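Local coordinates for 3-oxoacyl-[acyl-carrier protein] synthase (Thermus thermophilus, PDB 1UB7) that probably catalyses the first condensation of fatty acid synthesis, condensing the acetyl group of acetyl-CoA with malonyl-ACP to give 3-oxobutanoyl-ACP, at residues R14-N18 / A19-A23; L260-P263 / W264-A268. All coordinates share one frame; numbering follows the deposited sequence.

Contact 1: R14-N18 / A19-A23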
ATOM      1  N   ARG A  14      25.113 -12.356   4.162  1.00 56.37           N
ATOM      2  CA  ARG A  14      25.675 -12.276   5.506  1.00 59.97           C
ATOM      3  C   ARG A  14      24.804 -12.893   6.602  1.00 61.88           C
ATOM      4  O   ARG A  14      23.652 -12.494   6.803  1.00 57.21           O
ATOM      5  CB  ARG A  14      25.983 -10.815   5.843  1.00 61.32           C
ATOM      6  CG  ARG A  14      26.397 -10.550   7.280  1.00 66.05           C
ATOM      7  CD  ARG A  14      27.613  -9.623   7.303  1.00 83.43           C
ATOM      8  NE  ARG A  14      27.634  -8.727   8.461  1.00 92.79           N
ATOM      9  CZ  ARG A  14      28.583  -7.820   8.689  1.00 95.74           C
ATOM     10  NH1 ARG A  14      29.599  -7.687   7.841  1.00 95.35           N
ATOM     11  NH2 ARG A  14      28.511  -7.034   9.758  1.00 93.66           N
ATOM     12  N   VAL A  15      25.375 -13.862   7.318  1.00 64.87           N
ATOM     13  CA  VAL A  15      24.676 -14.546   8.406  1.00 63.77           C
ATOM     14  C   VAL A  15      25.046 -13.954   9.768  1.00 66.62           C
ATOM     15  O   VAL A  15      26.132 -13.391   9.946  1.00 65.52           O
ATOM     16  CB  VAL A  15      25.012 -16.059   8.435  1.00 62.59           C
ATOM     17  CG1 VAL A  15      24.231 -16.749   9.548  1.00 61.85           C
ATOM     18  CG2 VAL A  15      24.687 -16.699   7.095  1.00 60.15           C
ATOM     19  N   MET A  16      24.132 -14.075  10.725  1.00 66.97           N
ATOM     20  CA  MET A  16      24.375 -13.577  12.066  1.00 66.65           C
ATOM     21  C   MET A  16      23.853 -14.573  13.093  1.00 68.11           C
ATOM     22  O   MET A  16      22.644 -14.705  13.302  1.00 67.28           O
ATOM     23  CB  MET A  16      23.720 -12.216  12.263  1.00 65.89           C
ATOM     24  CG  MET A  16      24.391 -11.419  13.359  1.00 76.15           C
ATOM     25  SD  MET A  16      24.078  -9.664  13.250  1.00 79.86           S
ATOM     26  CE  MET A  16      23.932  -9.227  14.969  1.00 69.73           C
ATOM     27  N   THR A  17      24.794 -15.274  13.722  1.00 70.78           N
ATOM     28  CA  THR A  17      24.505 -16.293  14.729  1.00 68.19           C
ATOM     29  C   THR A  17      24.168 -15.686  16.084  1.00 70.18           C
ATOM     30  O   THR A  17      24.509 -14.530  16.365  1.00 66.60           O
ATOM     31  CB  THR A  17      25.710 -17.228  14.909  1.00 66.50           C
ATOM     32  OG1 THR A  17      26.853 -16.458  15.308  1.00 67.93           O
ATOM     33  CG2 THR A  17      26.029 -17.944  13.601  1.00 64.40           C
ATOM     34  N   ASN A  18      23.492 -16.470  16.923  1.00 71.77           N
ATOM     35  CA  ASN A  18      23.131 -15.998  18.251  1.00 72.75           C
ATOM     36  C   ASN A  18      24.434 -15.621  18.941  1.00 71.10           C
ATOM     37  O   ASN A  18      24.475 -14.698  19.752  1.00 69.78           O
ATOM     38  CB  ASN A  18      22.400 -17.083  19.052  1.00 72.22           C
ATOM     39  CG  ASN A  18      21.018 -17.414  18.485  1.00 73.36           C
ATOM     40  OD1 ASN A  18      20.299 -16.542  17.996  1.00 71.25           O
ATOM     41  ND2 ASN A  18      20.638 -18.679  18.576  1.00 69.41           N
ATOM     42  N   ALA A  19      25.498 -16.341  18.593  1.00 69.90           N
ATOM     43  CA  ALA A  19      26.826 -16.084  19.142  1.00 69.75           C
ATOM     44  C   ALA A  19      27.181 -14.625  18.858  1.00 69.91           C
ATOM     45  O   ALA A  19      27.610 -13.889  19.755  1.00 64.63           O
ATOM     46  CB  ALA A  19      27.850 -17.016  18.490  1.00 68.91           C
ATOM     47  N   ASP A  20      26.987 -14.220  17.603  1.00 70.02           N
ATOM     48  CA  ASP A  20      27.253 -12.853  17.166  1.00 69.86           C
ATOM     49  C   ASP A  20      26.553 -11.842  18.071  1.00 68.79           C
ATOM     50  O   ASP A  20      27.004 -10.704  18.220  1.00 60.64           O
ATOM     51  CB  ASP A  20      26.779 -12.661  15.725  1.00 71.90           C
ATOM     52  CG  ASP A  20      27.728 -13.262  14.716  1.00 75.09           C
ATOM     53  OD1 ASP A  20      28.895 -12.816  14.664  1.00 72.60           O
ATOM     54  OD2 ASP A  20      27.309 -14.174  13.971  1.00 77.72           O
ATOM     55  N   PHE A  21      25.442 -12.267  18.663  1.00 71.12           N
ATOM     56  CA  PHE A  21      24.675 -11.417  19.562  1.00 78.07           C
ATOM     57  C   PHE A  21      25.210 -11.508  20.995  1.00 82.74           C
ATOM     58  O   PHE A  21      25.126 -10.542  21.758  1.00 84.33           O
ATOM     59  CB  PHE A  21      23.191 -11.808  19.518  1.00 79.01           C
ATOM     60  CG  PHE A  21      22.467 -11.324  18.283  1.00 79.17           C
ATOM     61  CD1 PHE A  21      22.155  -9.974  18.127  1.00 74.82           C
ATOM     62  CD2 PHE A  21      22.096 -12.220  17.275  1.00 80.68           C
ATOM     63  CE1 PHE A  21      21.482  -9.523  16.990  1.00 71.11           C
ATOM     64  CE2 PHE A  21      21.424 -11.779  16.131  1.00 72.41           C
ATOM     65  CZ  PHE A  21      21.117 -10.430  15.990  1.00 73.53           C
ATOM     66  N   GLU A  22      25.761 -12.665  21.360  1.00 85.52           N
ATOM     67  CA  GLU A  22      26.324 -12.849  22.697  1.00 84.98           C
ATOM     68  C   GLU A  22      27.610 -12.033  22.795  1.00 85.45           C
ATOM     69  O   GLU A  22      28.070 -11.714  23.887  1.00 85.85           O
ATOM     70  CB  GLU A  22      26.650 -14.326  22.962  1.00 85.63           C
ATOM     71  CG  GLU A  22      25.446 -15.256  23.016  1.00 87.83           C
ATOM     72  CD  GLU A  22      25.835 -16.707  23.278  1.00 90.57           C
ATOM     73  OE1 GLU A  22      26.673 -17.252  22.524  1.00 87.65           O
ATOM     74  OE2 GLU A  22      25.297 -17.304  24.236  1.00 90.84           O
ATOM     75  N   ALA A  23      28.176 -11.696  21.639  1.00 84.66           N
ATOM     76  CA  ALA A  23      29.419 -10.932  21.563  1.00 86.14           C
ATOM     77  C   ALA A  23      29.324  -9.461  21.972  1.00 89.26           C
ATOM     78  O   ALA A  23      30.349  -8.784  22.062  1.00 92.58           O
ATOM     79  CB  ALA A  23      29.994 -11.030  20.154  1.00 80.41           C
TER

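Contact 2: L260-P263 / W264-A268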
ATOM      1  N   LEU A 260      -4.266 -27.195  16.915  1.00 81.56           N
ATOM      2  CA  LEU A 260      -4.921 -27.669  15.698  1.00 81.18           C
ATOM      3  C   LEU A 260      -4.767 -29.170  15.458  1.00 81.87           C
ATOM      4  O   LEU A 260      -5.227 -29.692  14.435  1.00 81.71           O
ATOM      5  CB  LEU A 260      -4.392 -26.905  14.486  1.00 81.05           C
ATOM      6  CG  LEU A 260      -4.843 -25.451  14.365  1.00 84.16           C
ATOM      7  CD1 LEU A 260      -4.171 -24.799  13.168  1.00 84.38           C
ATOM      8  CD2 LEU A 260      -6.355 -25.399  14.220  1.00 85.28           C
ATOM      9  N   GLY A 261      -4.132 -29.861  16.404  1.00 80.11           N
ATOM     10  CA  GLY A 261      -3.931 -31.295  16.266  1.00 77.52           C
ATOM     11  C   GLY A 261      -3.089 -31.597  15.041  1.00 77.08           C
ATOM     12  O   GLY A 261      -3.508 -32.342  14.143  1.00 75.38           O
ATOM     13  N   LEU A 262      -1.890 -31.020  15.011  1.00 73.86           N
ATOM     14  CA  LEU A 262      -0.989 -31.188  13.880  1.00 70.55           C
ATOM     15  C   LEU A 262       0.427 -31.641  14.198  1.00 67.22           C
ATOM     16  O   LEU A 262       1.016 -31.246  15.207  1.00 62.38           O
ATOM     17  CB  LEU A 262      -0.904 -29.882  13.084  1.00 68.38           C
ATOM     18  CG  LEU A 262      -2.088 -29.457  12.216  1.00 69.76           C
ATOM     19  CD1 LEU A 262      -1.824 -28.057  11.675  1.00 68.77           C
ATOM     20  CD2 LEU A 262      -2.289 -30.457  11.068  1.00 66.21           C
ATOM     21  N   PRO A 263       0.981 -32.502  13.330  1.00 68.29           N
ATOM     22  CA  PRO A 263       2.340 -33.047  13.442  1.00 70.19           C
ATOM     23  C   PRO A 263       3.288 -32.071  12.739  1.00 71.00           C
ATOM     24  O   PRO A 263       2.922 -31.486  11.716  1.00 73.40           O
ATOM     25  CB  PRO A 263       2.232 -34.388  12.718  1.00 67.83           C
ATOM     26  CG  PRO A 263       1.225 -34.109  11.648  1.00 67.70           C
ATOM     27  CD  PRO A 263       0.179 -33.284  12.366  1.00 65.81           C
ATOM     28  N   TRP A 264       4.492 -31.887  13.281  1.00 71.76           N
ATOM     29  CA  TRP A 264       5.453 -30.954  12.693  1.00 70.90           C
ATOM     30  C   TRP A 264       5.721 -31.144  11.202  1.00 72.47           C
ATOM     31  O   TRP A 264       6.229 -30.242  10.538  1.00 72.76           O
ATOM     32  CB  TRP A 264       6.772 -31.010  13.454  1.00 66.65           C
ATOM     33  CG  TRP A 264       6.749 -30.218  14.710  1.00 69.25           C
ATOM     34  CD1 TRP A 264       6.697 -30.698  15.982  1.00 67.66           C
ATOM     35  CD2 TRP A 264       6.779 -28.790  14.820  1.00 74.46           C
ATOM     36  NE1 TRP A 264       6.698 -29.660  16.885  1.00 67.09           N
ATOM     37  CE2 TRP A 264       6.747 -28.476  16.198  1.00 71.55           C
ATOM     38  CE3 TRP A 264       6.829 -27.742  13.887  1.00 71.41           C
ATOM     39  CZ2 TRP A 264       6.765 -27.159  16.669  1.00 70.59           C
ATOM     40  CZ3 TRP A 264       6.847 -26.431  14.358  1.00 65.35           C
ATOM     41  CH2 TRP A 264       6.816 -26.153  15.737  1.00 67.92           C
ATOM     42  N   GLU A 265       5.374 -32.319  10.687  1.00 73.92           N
ATOM     43  CA  GLU A 265       5.568 -32.657   9.279  1.00 73.92           C
ATOM     44  C   GLU A 265       4.625 -31.883   8.351  1.00 70.99           C
ATOM     45  O   GLU A 265       4.901 -31.722   7.160  1.00 67.48           O
ATOM     46  CB  GLU A 265       5.339 -34.152   9.096  1.00 76.17           C
ATOM     47  CG  GLU A 265       4.010 -34.586   9.674  1.00 85.70           C
ATOM     48  CD  GLU A 265       3.737 -36.059   9.506  1.00 89.61           C
ATOM     49  OE1 GLU A 265       3.681 -36.531   8.350  1.00 96.14           O
ATOM     50  OE2 GLU A 265       3.574 -36.742  10.537  1.00 89.50           O
ATOM     51  N   ARG A 266       3.505 -31.422   8.900  1.00 68.57           N
ATOM     52  CA  ARG A 266       2.519 -30.673   8.130  1.00 68.42           C
ATOM     53  C   ARG A 266       2.582 -29.185   8.457  1.00 65.79           C
ATOM     54  O   ARG A 266       1.614 -28.456   8.266  1.00 66.66           O
ATOM     55  CB  ARG A 266       1.115 -31.215   8.411  1.00 70.81           C
ATOM     56  CG  ARG A 266       0.837 -32.555   7.750  1.00 71.39           C
ATOM     57  CD  ARG A 266      -0.392 -33.221   8.344  1.00 78.80           C
ATOM     58  NE  ARG A 266      -1.595 -32.401   8.222  1.00 82.53           N
ATOM     59  CZ  ARG A 266      -2.790 -32.758   8.685  1.00 82.18           C
ATOM     60  NH1 ARG A 266      -2.936 -33.922   9.303  1.00 82.36           N
ATOM     61  NH2 ARG A 266      -3.839 -31.959   8.519  1.00 81.67           N
ATOM     62  N   VAL A 267       3.734 -28.751   8.955  1.00 60.19           N
ATOM     63  CA  VAL A 267       3.968 -27.360   9.305  1.00 55.89           C
ATOM     64  C   VAL A 267       5.345 -26.939   8.812  1.00 58.79           C
ATOM     65  O   VAL A 267       6.336 -27.628   9.066  1.00 58.51           O
ATOM     66  CB  VAL A 267       3.927 -27.150  10.814  1.00 55.84           C
ATOM     67  CG1 VAL A 267       4.448 -25.758  11.158  1.00 52.86           C
ATOM     68  CG2 VAL A 267       2.498 -27.331  11.313  1.00 60.09           C
ATOM     69  N   ALA A 268       5.398 -25.798   8.123  1.00 54.27           N
ATOM     70  CA  ALA A 268       6.645 -25.273   7.576  1.00 49.28           C
ATOM     71  C   ALA A 268       7.405 -24.406   8.569  1.00 42.55           C
ATOM     72  O   ALA A 268       6.834 -23.524   9.197  1.00 46.82           O
ATOM     73  CB  ALA A 268       6.357 -24.477   6.315  1.00 50.69           C
TER

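Contact 1: R14-N18 / A19-A23
Thr-17, at the end of the weakly bonded strand 14-17, turns straight into a short helix, and the carbonyl O of Asn-18 takes both Phe-21 N at 2.8 Å and Glu-22 N at 2.9 Å. The two donors approach differently: Glu-22 N lies in the carbonyl plane, whereas Phe-21 N stands well above it, with a C=O...N angle of only 114°. At the mouth of this first turn, Thr-17 and Asp-20 bond to each other in both directions. Asp-20 N donates to Thr-17 OG1 over 3.2 Å, fairly straight at 155°. In return Asp-20 OD2 accepts from Thr-17 N at 2.8 Å, on its anti lone pair, and from Thr-17 OG1 at 2.7 Å, this second donor coming from above the carboxylate plane. Two bonds on one oxygen restrain the rotation of the carboxylate, and the nearby helix N-terminus would be expected to favour its negative charge. The torsion of Thr-17 (chi1 59°) sets OG1 between its backbone N and carbonyl carbon, from where it reaches Asp-20.

Met-16 runs its chain past this polar pair, its CG lying 3.6 Å from Asp-20 CB. Its CG is anti to the backbone N, and the chain then bends at chi3 to lay CE over one face of the Phe-21 ring, though the modelled approach is too close for its exact position to be relied on. SD stands obliquely, 4.7 Å from the ring centroid, a Met-aromatic contact. The Asn-18 amide bonds outside the segments, ND2 to Asp-29 OD1 and Ile-38 O and OD1 to Arg-41 NH2, tying the helix start to helix 29-35 and strand 40-43. Together, Thr-17 as N-cap and Asp-20 make a capping box at a strand-to-helix junction.

Contact 2: L260-P263 / W264-A268
Pro-263 and Arg-266 close a 3-10 turn in the loop between helix 250-258 and helix 271-274, within the C-terminal half of this thiolase-like fold. The one hydrogen bond across the segments runs from Arg-266 N to Pro-263 O at 2.9 Å and 167°, nearly straight, although the donor stands above the carbonyl plane; a weak Val-267 N to Trp-264 O bond follows it. The three-residue spacing is that of a 3-10 turn, in keeping with the 264-265 segment.

Two aliphatic chains pack against the proline ring. Glu-265, whose CG sits between its backbone N and carbonyl carbon (chi1 52°), folds back so that this CG lies 3.4 Å from Pro-263 CG. Arg-266 brings its CD to 3.8 Å from the same Pro-263 CG, so both side chains meet it with aliphatic carbons.

Outside the turn, Trp-264 makes a cation-pi pair with Arg-257, whose NH1 also bonds Leu-262 O, and Glu-265 O accepts from Arg-294.

Another contact sets alkyl against cation. The bend at chi3 (58°) turns the Arg-266 guanidinium across Leu-262, whose CD2 rests over one face, 3.2 Å above the plane and 3.3 Å from Arg-266 NH2.

How the contacts relate
Contacts 1 and 2 are separate local turns, in series along the chain, their centres 29 Å apart and their nearest atoms about 16 Å apart. Neither is deep core: each is partly buried, mixing two buried residues with exposed ones, about 23 and 19 Å from the chain centre. They share no helix or strand. Residues 14-23 join strand 14-17 to helix 18-22 beside strand 40-43, whereas residues 260-268 form a loop leaning on helix 250-258 and strand 242-245. Contact 1 combines side-chain and backbone hydrogen bonds; contact 2 relies on one backbone bond across its segments and on alkyl packing, with backbone carbonyls bonded to Arg-257 and Arg-294.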